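Local coordinates for protein nucleotidyltransferase (Thermus thermophilus HB8, PDB 1WWP) that is of unknown function but probably acts as the helical substrate-binding partner of a nucleotidyltransferase, at residues A[27-30]-A[31-34]; A[35-38]-A[39-43]; A[84-87]-A[88-91]; A[110-113]-A[114-118]. One frame throughout, in Å; residues are numbered along the deposited sequence.

Contact 1 of 4, residues A[27-30]-A[31-34]; sequences IQRF and EYTF
Tyr32 meets Arg29 one helical turn earlier because its CG stands between the backbone N and the carbonyl carbon (chi1 66°), which lays the phenol ring back along the preceding turn. Arg29 keeps CG anti to its carbonyl carbon and runs out extended, so the two side chains travel side by side in the same direction. The ring rests over the backbone of Arg29 in a CH-pi contact, Arg29 CA lying 3.8 Å from the ring centroid, while Tyr32 OH comes within 3.4 Å of Arg29 CG. The phenol end is anchored on Thr8 OG1, and the guanidinium reaches Thr8 O and Asp24 of the second subunit. Replacing Tyr32 by an alanine is likely to strip the cover from Arg29 CA and CG and leave Thr8 OG1 without its phenol partner.

Thr33 turns its hydroxyl back down the helix: OG1 donates to Arg29 O at 2.7 Å, and Thr33 N reaches the same oxygen at 2.9 Å. The two donors approach from opposite faces of the carbonyl plane, a double grip on a buried acceptor. Gln28 NE2 lies 3.0 Å from Glu31 OE2, at an angle too poor for a hydrogen bond; the amide instead bonds Thr90 and Gln28 of the second subunit, and Glu31 bonds Thr87. Elsewhere round the helix, Phe30 CE1 touches Phe34 CB at 4.3 Å.

This buried part of helix 20-49 sits between helix 2-13, which meets Arg29, Tyr32 and Thr33, and helices 71-86 and 93-116, which pack on Phe30, with Gln28 and Glu31 at the subunit interface.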
loop_
_atom_site.group_PDB
_atom_site.type_symbol
_atom_site.label_atom_id
_atom_site.label_comp_id
_atom_site.label_asym_id
_atom_site.label_seq_id
_atom_site.Cartn_x
_atom_site.Cartn_y
_atom_site.Cartn_z
ATOM N N ILE A 27 -6.969 -4.442 3.430
ATOM C CA ILE A 27 -5.529 -4.462 3.201
ATOM C C ILE A 27 -4.970 -3.039 3.220
ATOM O O ILE A 27 -3.917 -2.779 3.796
ATOM C CB ILE A 27 -5.225 -5.160 1.867
ATOM C CG1 ILE A 27 -5.558 -6.645 2.000
ATOM C CG2 ILE A 27 -3.779 -4.939 1.464
ATOM C CD1 ILE A 27 -5.520 -7.396 0.680
ATOM N N GLN A 28 -5.695 -2.118 2.596
ATOM C CA GLN A 28 -5.299 -0.720 2.568
ATOM C C GLN A 28 -5.250 -0.173 3.996
ATOM O O GLN A 28 -4.297 0.505 4.384
ATOM C CB GLN A 28 -6.298 0.090 1.722
ATOM C CG GLN A 28 -6.180 1.609 1.867
ATOM C CD GLN A 28 -4.918 2.196 1.231
ATOM O OE1 GLN A 28 -4.705 3.408 1.282
ATOM N NE2 GLN A 28 -4.084 1.344 0.632
ATOM N N ARG A 29 -6.267 -0.475 4.792
ATOM C CA ARG A 29 -6.308 0.015 6.170
ATOM C C ARG A 29 -5.214 -0.595 7.012
ATOM O O ARG A 29 -4.664 0.051 7.898
ATOM C CB ARG A 29 -7.681 -0.270 6.786
ATOM C CG ARG A 29 -8.793 0.477 6.066
ATOM C CD ARG A 29 -10.203 0.206 6.631
ATOM N NE ARG A 29 -11.140 1.081 5.929
ATOM C CZ ARG A 29 -12.448 1.170 6.155
ATOM N NH1 ARG A 29 -13.034 0.430 7.093
ATOM N NH2 ARG A 29 -13.171 2.006 5.423
ATOM N N PHE A 30 -4.910 -1.858 6.761
ATOM C CA PHE A 30 -3.828 -2.493 7.493
ATOM C C PHE A 30 -2.537 -1.693 7.208
ATOM O O PHE A 30 -1.729 -1.432 8.106
ATOM C CB PHE A 30 -3.676 -3.940 7.011
ATOM C CG PHE A 30 -2.344 -4.553 7.342
ATOM C CD1 PHE A 30 -1.927 -4.681 8.660
ATOM C CD2 PHE A 30 -1.493 -4.983 6.322
ATOM C CE1 PHE A 30 -0.672 -5.227 8.963
ATOM C CE2 PHE A 30 -0.224 -5.536 6.618
ATOM C CZ PHE A 30 0.180 -5.654 7.936
ATOM N N GLU A 31 -2.362 -1.299 5.953
ATOM C CA GLU A 31 -1.173 -0.549 5.565
ATOM C C GLU A 31 -0.997 0.712 6.388
ATOM O O GLU A 31 0.015 0.866 7.078
ATOM C CB GLU A 31 -1.234 -0.187 4.081
ATOM C CG GLU A 31 -0.997 -1.365 3.137
ATOM C CD GLU A 31 -0.912 -0.929 1.679
ATOM O OE1 GLU A 31 -0.378 -1.695 0.852
ATOM O OE2 GLU A 31 -1.376 0.183 1.350
ATOM N N TYR A 32 -1.977 1.614 6.349
ATOM C CA TYR A 32 -1.812 2.840 7.108
ATOM C C TYR A 32 -1.875 2.667 8.614
ATOM O O TYR A 32 -1.366 3.506 9.352
ATOM C CB TYR A 32 -2.770 3.941 6.616
ATOM C CG TYR A 32 -4.260 3.749 6.791
ATOM C CD1 TYR A 32 -4.843 3.754 8.054
ATOM C CD2 TYR A 32 -5.104 3.697 5.670
ATOM C CE1 TYR A 32 -6.246 3.727 8.202
ATOM C CE2 TYR A 32 -6.494 3.671 5.803
ATOM C CZ TYR A 32 -7.061 3.693 7.068
ATOM O OH TYR A 32 -8.436 3.715 7.184
ATOM N N THR A 33 -2.471 1.574 9.080
ATOM C CA THR A 33 -2.516 1.326 10.508
ATOM C C THR A 33 -1.137 0.852 10.960
ATOM O O THR A 33 -0.654 1.198 12.041
ATOM C CB THR A 33 -3.545 0.225 10.862
ATOM O OG1 THR A 33 -4.865 0.689 10.554
ATOM C CG2 THR A 33 -3.435 -0.142 12.347
ATOM N N PHE A 34 -0.517 0.032 10.124
ATOM C CA PHE A 34 0.816 -0.484 10.401
ATOM C C PHE A 34 1.820 0.663 10.501
ATOM O O PHE A 34 2.603 0.740 11.447
ATOM C CB PHE A 34 1.246 -1.409 9.269
ATOM C CG PHE A 34 2.675 -1.839 9.350
ATOM C CD1 PHE A 34 3.665 -1.152 8.643
ATOM C CD2 PHE A 34 3.035 -2.950 10.109
ATOM C CE1 PHE A 34 4.991 -1.571 8.688
ATOM C CE2 PHE A 34 4.364 -3.378 10.162
ATOM C CZ PHE A 34 5.342 -2.682 9.448
#

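Contact 2 of 4, residues A[35-38]-A[39-43]; sequences EAFW and KALQA
Trp38 and Lys39 lie side by side, and each is tied by a side-chain hydrogen bond to a residue one turn away. The indole NE1 donates to Glu35 OE1 at 3.2 Å with a nearly straight N-H (163°); the oxygen lies in the ring plane, although the indole meets the carboxylate from above its own plane. Glu35 OE2 forms a salt bridge with Arg84, so both carboxylate oxygens are engaged. Lys39 NZ donates to Gln42 OE1 at 3.3 Å, while Gln42 NE2 bonds Gly53 O.

Between these two bonds the lysine chain, bent at chi2 (-57°), passes over one face of the indole. Its CD stands 3.9 Å from the centroid of the six-membered ring in a CH-pi contact, and its CE comes within 3.3 Å of Trp38 CZ2. Gln42 runs alongside the same ring, its NE2 3.8 Å from Trp38 CZ3. A leucine in place of Trp38 would probably leave Glu35 OE1 without its indole donor and take away the flat face on which the Lys39 methylenes lie. On another side of the helix Phe37 and Leu41 point the same way, CE2 of the phenylalanine 3.8 Å from CD1 of the leucine.

Different sides of helix 20-49 meet different neighbours: Trp38 packs on Pro56 and Val59 of helix 56-66 and against the Phe34 ring, whereas Phe37 is held by Met110, Val113 and Leu114 of helix 93-116.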
loop_
_atom_site.group_PDB
_atom_site.type_symbol
_atom_site.label_atom_id
_atom_site.label_comp_id
_atom_site.label_asym_id
_atom_site.label_seq_id
_atom_site.Cartn_x
_atom_site.Cartn_y
_atom_site.Cartn_z
ATOM N N GLU A 35 1.802 1.535 9.498
ATOM C CA GLU A 35 2.721 2.663 9.468
ATOM C C GLU A 35 2.559 3.522 10.711
ATOM O O GLU A 35 3.548 3.940 11.314
ATOM C CB GLU A 35 2.491 3.502 8.215
ATOM C CG GLU A 35 2.597 2.709 6.894
ATOM C CD GLU A 35 3.954 2.014 6.678
ATOM O OE1 GLU A 35 5.001 2.584 7.064
ATOM O OE2 GLU A 35 3.967 0.906 6.099
ATOM N N ALA A 36 1.315 3.785 11.099
ATOM C CA ALA A 36 1.059 4.589 12.288
ATOM C C ALA A 36 1.478 3.811 13.522
ATOM O O ALA A 36 1.930 4.377 14.510
ATOM C CB ALA A 36 -0.427 4.953 12.388
ATOM N N PHE A 37 1.333 2.496 13.465
ATOM C CA PHE A 37 1.696 1.683 14.609
ATOM C C PHE A 37 3.210 1.659 14.893
ATOM O O PHE A 37 3.628 1.925 16.009
ATOM C CB PHE A 37 1.188 0.257 14.421
ATOM C CG PHE A 37 1.577 -0.662 15.527
ATOM C CD1 PHE A 37 0.990 -0.547 16.780
ATOM C CD2 PHE A 37 2.572 -1.623 15.332
ATOM C CE1 PHE A 37 1.383 -1.377 17.837
ATOM C CE2 PHE A 37 2.975 -2.454 16.375
ATOM C CZ PHE A 37 2.376 -2.332 17.637
ATOM N N TRP A 38 4.043 1.362 13.900
ATOM C CA TRP A 38 5.478 1.296 14.204
ATOM C C TRP A 38 6.054 2.663 14.524
ATOM O O TRP A 38 6.994 2.778 15.301
ATOM C CB TRP A 38 6.255 0.595 13.081
ATOM C CG TRP A 38 6.582 1.395 11.885
ATOM C CD1 TRP A 38 5.840 1.529 10.752
ATOM C CD2 TRP A 38 7.802 2.100 11.654
ATOM N NE1 TRP A 38 6.529 2.268 9.817
ATOM C CE2 TRP A 38 7.737 2.631 10.345
ATOM C CE3 TRP A 38 8.951 2.324 12.423
ATOM C CZ2 TRP A 38 8.773 3.379 9.790
ATOM C CZ3 TRP A 38 9.987 3.069 11.873
ATOM C CH2 TRP A 38 9.890 3.586 10.565
ATOM N N LYS A 39 5.443 3.701 13.968
ATOM C CA LYS A 39 5.872 5.066 14.244
ATOM C C LYS A 39 5.596 5.427 15.696
ATOM O O LYS A 39 6.398 6.103 16.343
ATOM C CB LYS A 39 5.164 6.049 13.307
ATOM C CG LYS A 39 5.706 6.013 11.885
ATOM C CD LYS A 39 7.181 6.306 11.925
ATOM C CE LYS A 39 7.773 6.396 10.545
ATOM N NZ LYS A 39 9.238 6.640 10.690
ATOM N N ALA A 40 4.469 4.973 16.228
ATOM C CA ALA A 40 4.145 5.279 17.624
ATOM C C ALA A 40 5.122 4.536 18.543
ATOM O O ALA A 40 5.553 5.056 19.576
ATOM C CB ALA A 40 2.678 4.870 17.944
ATOM N N LEU A 41 5.445 3.302 18.188
ATOM C CA LEU A 41 6.405 2.516 18.974
ATOM C C LEU A 41 7.791 3.196 18.905
ATOM O O LEU A 41 8.476 3.331 19.910
ATOM C CB LEU A 41 6.518 1.095 18.409
ATOM C CG LEU A 41 5.664 -0.020 19.011
ATOM C CD1 LEU A 41 6.017 -1.354 18.336
ATOM C CD2 LEU A 41 5.937 -0.119 20.497
ATOM N N GLN A 42 8.184 3.616 17.705
ATOM C CA GLN A 42 9.476 4.284 17.524
ATOM C C GLN A 42 9.595 5.525 18.426
ATOM O O GLN A 42 10.582 5.682 19.139
ATOM C CB GLN A 42 9.659 4.665 16.049
ATOM C CG GLN A 42 10.932 5.444 15.764
ATOM C CD GLN A 42 10.987 5.967 14.340
ATOM O OE1 GLN A 42 10.063 6.631 13.865
ATOM N NE2 GLN A 42 12.078 5.675 13.653
ATOM N N ALA A 43 8.573 6.384 18.410
ATOM C CA ALA A 43 8.551 7.603 19.229
ATOM C C ALA A 43 8.548 7.266 20.705
ATOM O O ALA A 43 9.203 7.930 21.512
ATOM C CB ALA A 43 7.314 8.439 18.899
#

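Contact 3 of 4, residues A[84-87]-A[88-91]; sequences RSLT and VHTY
Thr90 turns its side chain back onto Thr87, both branches approaching the carbonyl oxygen of that residue from one side. With OG1 between the backbone N and the carbonyl carbon (chi1 62°), the hydroxyl donates to Thr87 O at 2.8 Å, and CG2 lies 3.2 Å from the same oxygen. Thr90 N adds a weak bond of 3.3 Å, so hydroxyl and amide both converge on a single acceptor. CG2 also comes within 3.5 Å of Thr87 CA, bringing the methyl group against the backbone it has folded over.

His89 is turned differently. Its ring presents an edge to the carbonyl oxygens of Ser85 and Leu86, with ND1 4.1 Å from Leu86 O, while CG1 of Val88 lies 3.3 Å above one ring face, offset toward the rim. The backbone beneath is held by His89 N, which donates to Leu86 O at 2.9 Å. These i to i+3 bonds carry the chain out of helix 71-86 and into the short connection to helix 93-116, within an all-helical bundle.

Thr87 sends its own side chain inward, where it packs on Ile27 and Phe30 of helix 20-49. Leu86 leans instead toward Leu95 of helix 93-116, its CD2 4.4 Å from His89 ND1. Val88 packs against Glu35 of the second subunit, and Thr90 OG1 receives a weak hydrogen bond from Gln28 NE2 of that same chain.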
loop_
_atom_site.group_PDB
_atom_site.type_symbol
_atom_site.label_atom_id
_atom_site.label_comp_id
_atom_site.label_asym_id
_atom_site.label_seq_id
_atom_site.Cartn_x
_atom_site.Cartn_y
_atom_site.Cartn_z
ATOM N N ARG A 84 3.439 -6.631 5.181
ATOM C CA ARG A 84 3.359 -5.255 4.739
ATOM C C ARG A 84 4.115 -5.126 3.405
ATOM O O ARG A 84 3.729 -4.361 2.525
ATOM C CB ARG A 84 3.961 -4.346 5.814
ATOM C CG ARG A 84 4.029 -2.881 5.423
ATOM C CD ARG A 84 2.646 -2.296 5.197
ATOM N NE ARG A 84 2.723 -0.957 4.632
ATOM C CZ ARG A 84 2.804 -0.706 3.331
ATOM N NH1 ARG A 84 2.816 -1.709 2.460
ATOM N NH2 ARG A 84 2.857 0.547 2.897
ATOM N N SER A 85 5.187 -5.895 3.241
ATOM C CA SER A 85 5.941 -5.824 1.997
ATOM C C SER A 85 5.227 -6.578 0.882
ATOM O O SER A 85 5.580 -6.452 -0.277
ATOM C CB SER A 85 7.365 -6.376 2.189
ATOM O OG SER A 85 7.341 -7.755 2.521
ATOM N N LEU A 86 4.207 -7.363 1.219
ATOM C CA LEU A 86 3.481 -8.097 0.188
ATOM C C LEU A 86 2.147 -7.475 -0.252
ATOM O O LEU A 86 1.564 -7.901 -1.245
ATOM C CB LEU A 86 3.221 -9.527 0.649
ATOM C CG LEU A 86 4.381 -10.519 0.605
ATOM C CD1 LEU A 86 3.998 -11.775 1.355
ATOM C CD2 LEU A 86 4.715 -10.828 -0.846
ATOM N N THR A 87 1.671 -6.464 0.466
ATOM C CA THR A 87 0.381 -5.854 0.140
ATOM C C THR A 87 0.271 -5.311 -1.279
ATOM O O THR A 87 -0.826 -5.282 -1.860
ATOM C CB THR A 87 0.026 -4.719 1.125
ATOM O OG1 THR A 87 1.077 -3.750 1.127
ATOM C CG2 THR A 87 -0.168 -5.267 2.536
ATOM N N VAL A 88 1.401 -4.901 -1.846
ATOM C CA VAL A 88 1.412 -4.370 -3.193
ATOM C C VAL A 88 1.302 -5.452 -4.275
ATOM O O VAL A 88 1.177 -5.145 -5.457
ATOM C CB VAL A 88 2.675 -3.490 -3.444
ATOM C CG1 VAL A 88 3.952 -4.344 -3.429
ATOM C CG2 VAL A 88 2.521 -2.756 -4.760
ATOM N N HIS A 89 1.329 -6.717 -3.871
ATOM C CA HIS A 89 1.194 -7.818 -4.828
ATOM C C HIS A 89 -0.103 -8.581 -4.546
ATOM O O HIS A 89 -0.264 -9.730 -4.962
ATOM C CB HIS A 89 2.395 -8.777 -4.726
ATOM C CG HIS A 89 3.715 -8.121 -5.003
ATOM N ND1 HIS A 89 4.578 -7.730 -4.003
ATOM C CD2 HIS A 89 4.298 -7.747 -6.169
ATOM C CE1 HIS A 89 5.638 -7.145 -4.537
ATOM N NE2 HIS A 89 5.492 -7.143 -5.851
ATOM N N THR A 90 -1.034 -7.938 -3.847
ATOM C CA THR A 90 -2.289 -8.598 -3.513
ATOM C C THR A 90 -3.303 -8.556 -4.634
ATOM O O THR A 90 -4.519 -8.562 -4.403
ATOM C CB THR A 90 -2.924 -8.025 -2.231
ATOM O OG1 THR A 90 -3.231 -6.637 -2.412
ATOM C CG2 THR A 90 -1.975 -8.200 -1.065
ATOM N N TYR A 91 -2.807 -8.491 -5.859
ATOM C CA TYR A 91 -3.713 -8.532 -6.985
ATOM C C TYR A 91 -4.116 -10.008 -7.091
ATOM O O TYR A 91 -5.145 -10.349 -7.670
ATOM C CB TYR A 91 -3.029 -8.088 -8.277
ATOM C CG TYR A 91 -3.805 -8.535 -9.482
ATOM C CD1 TYR A 91 -5.179 -8.304 -9.562
ATOM C CD2 TYR A 91 -3.199 -9.270 -10.498
ATOM C CE1 TYR A 91 -5.934 -8.804 -10.612
ATOM C CE2 TYR A 91 -3.946 -9.773 -11.562
ATOM C CZ TYR A 91 -5.315 -9.539 -11.607
ATOM O OH TYR A 91 -6.074 -10.051 -12.630
#

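Contact 4 of 4, residues A[110-113]-A[114-118]; sequences MEQV and LGRLR
Arg116 folds back along the preceding turn, over Gln112 and Val113, in the last turn of the helix. Its CB lies 3.6 Å from Val113 O. With CG anti to the carbonyl carbon and beside the backbone N (chi1 -52°), the next atom comes to 3.4 Å from Gln112 O, and CD and NE continue past that oxygen at 3.9 and 3.7 Å. The guanidinium then turns one face toward Gln112 O. At its tip NH2 stands 3.8 Å from Gln112 OE1, too far for a hydrogen bond, and the amide and guanidinium planes are steeply inclined to each other (71°). What holds the group is a salt bridge from NH2 to Glu73, with a weak bond from NH1 to Leu68 O.

Beneath this outer layer the helical i to i+4 backbone bonds continue: Leu114 N donates to Met110 O at 2.9 Å and Leu117 N to Val113 O at 3.2 Å, whereas the bond from Arg116 N to Gln112 O is weak. Leu117 brings its CG close to Val113 O, and its CD2 approaches Val113 CG1 at 4.4 Å, a loose apolar touch where the helix gives way to the C-terminal tail.

The last turns of helix 93-116 lie against helix 2-13 and helix 20-49. Selenomethionine Met110 packs on Leu9 of the former and Thr33 of the latter, Val113 packs on Leu69, Leu114 leans on Ala2 and Leu6 of helix 2-13, and Glu111 forms a salt bridge with Lys10 there.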
loop_
_atom_site.group_PDB
_atom_site.type_symbol
_atom_site.label_atom_id
_atom_site.label_comp_id
_atom_site.label_asym_id
_atom_site.label_seq_id
_atom_site.Cartn_x
_atom_site.Cartn_y
_atom_site.Cartn_z
HETATM N N MSE A 110 -1.882 -5.003 17.763
HETATM C CA MSE A 110 -1.693 -3.562 17.754
HETATM C C MSE A 110 -2.538 -2.849 18.782
HETATM O O MSE A 110 -2.083 -1.888 19.407
HETATM C CB MSE A 110 -1.967 -2.993 16.358
HETATM C CG MSE A 110 -0.942 -3.456 15.324
HETATM SE SE MSE A 110 -0.944 -2.559 13.604
HETATM C CE MSE A 110 -2.255 -3.616 12.637
ATOM N N GLU A 111 -3.770 -3.318 18.958
ATOM C CA GLU A 111 -4.684 -2.722 19.922
ATOM C C GLU A 111 -4.121 -2.887 21.332
ATOM O O GLU A 111 -4.150 -1.963 22.139
ATOM C CB GLU A 111 -6.058 -3.400 19.819
ATOM C CG GLU A 111 -7.145 -2.781 20.694
ATOM C CD GLU A 111 -8.527 -3.395 20.459
ATOM O OE1 GLU A 111 -9.514 -2.840 20.989
ATOM O OE2 GLU A 111 -8.630 -4.426 19.753
ATOM N N GLN A 112 -3.599 -4.071 21.615
ATOM C CA GLN A 112 -3.038 -4.374 22.922
ATOM C C GLN A 112 -1.730 -3.644 23.179
ATOM O O GLN A 112 -1.482 -3.174 24.291
ATOM C CB GLN A 112 -2.807 -5.882 23.060
ATOM C CG GLN A 112 -4.065 -6.691 23.281
ATOM C CD GLN A 112 -3.780 -8.173 23.360
ATOM O OE1 GLN A 112 -2.856 -8.601 24.052
ATOM N NE2 GLN A 112 -4.576 -8.969 22.656
ATOM N N VAL A 113 -0.885 -3.551 22.163
ATOM C CA VAL A 113 0.386 -2.867 22.364
ATOM C C VAL A 113 0.136 -1.390 22.584
ATOM O O VAL A 113 0.665 -0.812 23.517
ATOM C CB VAL A 113 1.334 -3.057 21.168
ATOM C CG1 VAL A 113 2.673 -2.348 21.440
ATOM C CG2 VAL A 113 1.570 -4.539 20.940
ATOM N N LEU A 114 -0.687 -0.779 21.736
ATOM C CA LEU A 114 -0.964 0.646 21.880
ATOM C C LEU A 114 -1.460 0.948 23.287
ATOM O O LEU A 114 -1.087 1.964 23.882
ATOM C CB LEU A 114 -1.988 1.099 20.837
ATOM C CG LEU A 114 -1.463 1.096 19.399
ATOM C CD1 LEU A 114 -2.562 1.499 18.432
ATOM C CD2 LEU A 114 -0.280 2.036 19.300
ATOM N N GLY A 115 -2.289 0.050 23.818
ATOM C CA GLY A 115 -2.807 0.223 25.166
ATOM C C GLY A 115 -1.682 0.437 26.168
ATOM O O GLY A 115 -1.613 1.472 26.826
ATOM N N ARG A 116 -0.792 -0.542 26.277
ATOM C CA ARG A 116 0.332 -0.445 27.196
ATOM C C ARG A 116 1.134 0.851 27.029
ATOM O O ARG A 116 1.715 1.353 27.989
ATOM C CB ARG A 116 1.272 -1.633 26.994
ATOM C CG ARG A 116 0.590 -2.982 27.031
ATOM C CD ARG A 116 1.545 -4.083 26.607
ATOM N NE ARG A 116 0.819 -5.304 26.286
ATOM C CZ ARG A 116 1.245 -6.223 25.426
ATOM N NH1 ARG A 116 2.403 -6.068 24.798
ATOM N NH2 ARG A 116 0.499 -7.290 25.177
ATOM N N LEU A 117 1.166 1.394 25.816
ATOM C CA LEU A 117 1.935 2.605 25.558
ATOM C C LEU A 117 1.423 3.872 26.242
ATOM O O LEU A 117 2.018 4.937 26.086
ATOM C CB LEU A 117 2.034 2.856 24.049
ATOM C CG LEU A 117 2.622 1.755 23.158
ATOM C CD1 LEU A 117 2.959 2.348 21.797
ATOM C CD2 LEU A 117 3.883 1.178 23.790
ATOM N N ARG A 118 0.343 3.755 27.009
ATOM C CA ARG A 118 -0.257 4.901 27.698
ATOM C C ARG A 118 0.627 5.613 28.727
ATOM O O ARG A 118 0.110 6.333 29.580
ATOM C CB ARG A 118 -1.567 4.477 28.373
ATOM C CG ARG A 118 -2.597 3.920 27.402
ATOM C CD ARG A 118 -3.896 3.521 28.091
ATOM N NE ARG A 118 -4.779 2.793 27.181
ATOM C CZ ARG A 118 -6.059 2.525 27.422
ATOM N NH1 ARG A 118 -6.624 2.928 28.554
ATOM N NH2 ARG A 118 -6.776 1.852 26.533
#

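Overall arrangement
Contacts 1 and 2 are successive parts of helix 20-49, their centres 13 Å apart, and the other two attach to it. Contact 3 is fastened by some packing and by polar links: Glu31 OE1 of contact 1 lies 2.5 Å from Thr87 OG1, a probable hydrogen bond, and Glu35 OE2 of contact 2 forms a salt bridge with Arg84 NE at 2.7 Å. Contact 4 is joined by apolar packing, with Phe37 CB 3.6 Å from Met110 SE. Contacts 3 and 4 stay apart, about 9 Å between nearest atoms, on opposite sides of the chain's centre. Contacts 1 and 3 meet the second subunit, contact 2 reaches it through Glu35, and no other chain touches contact 4.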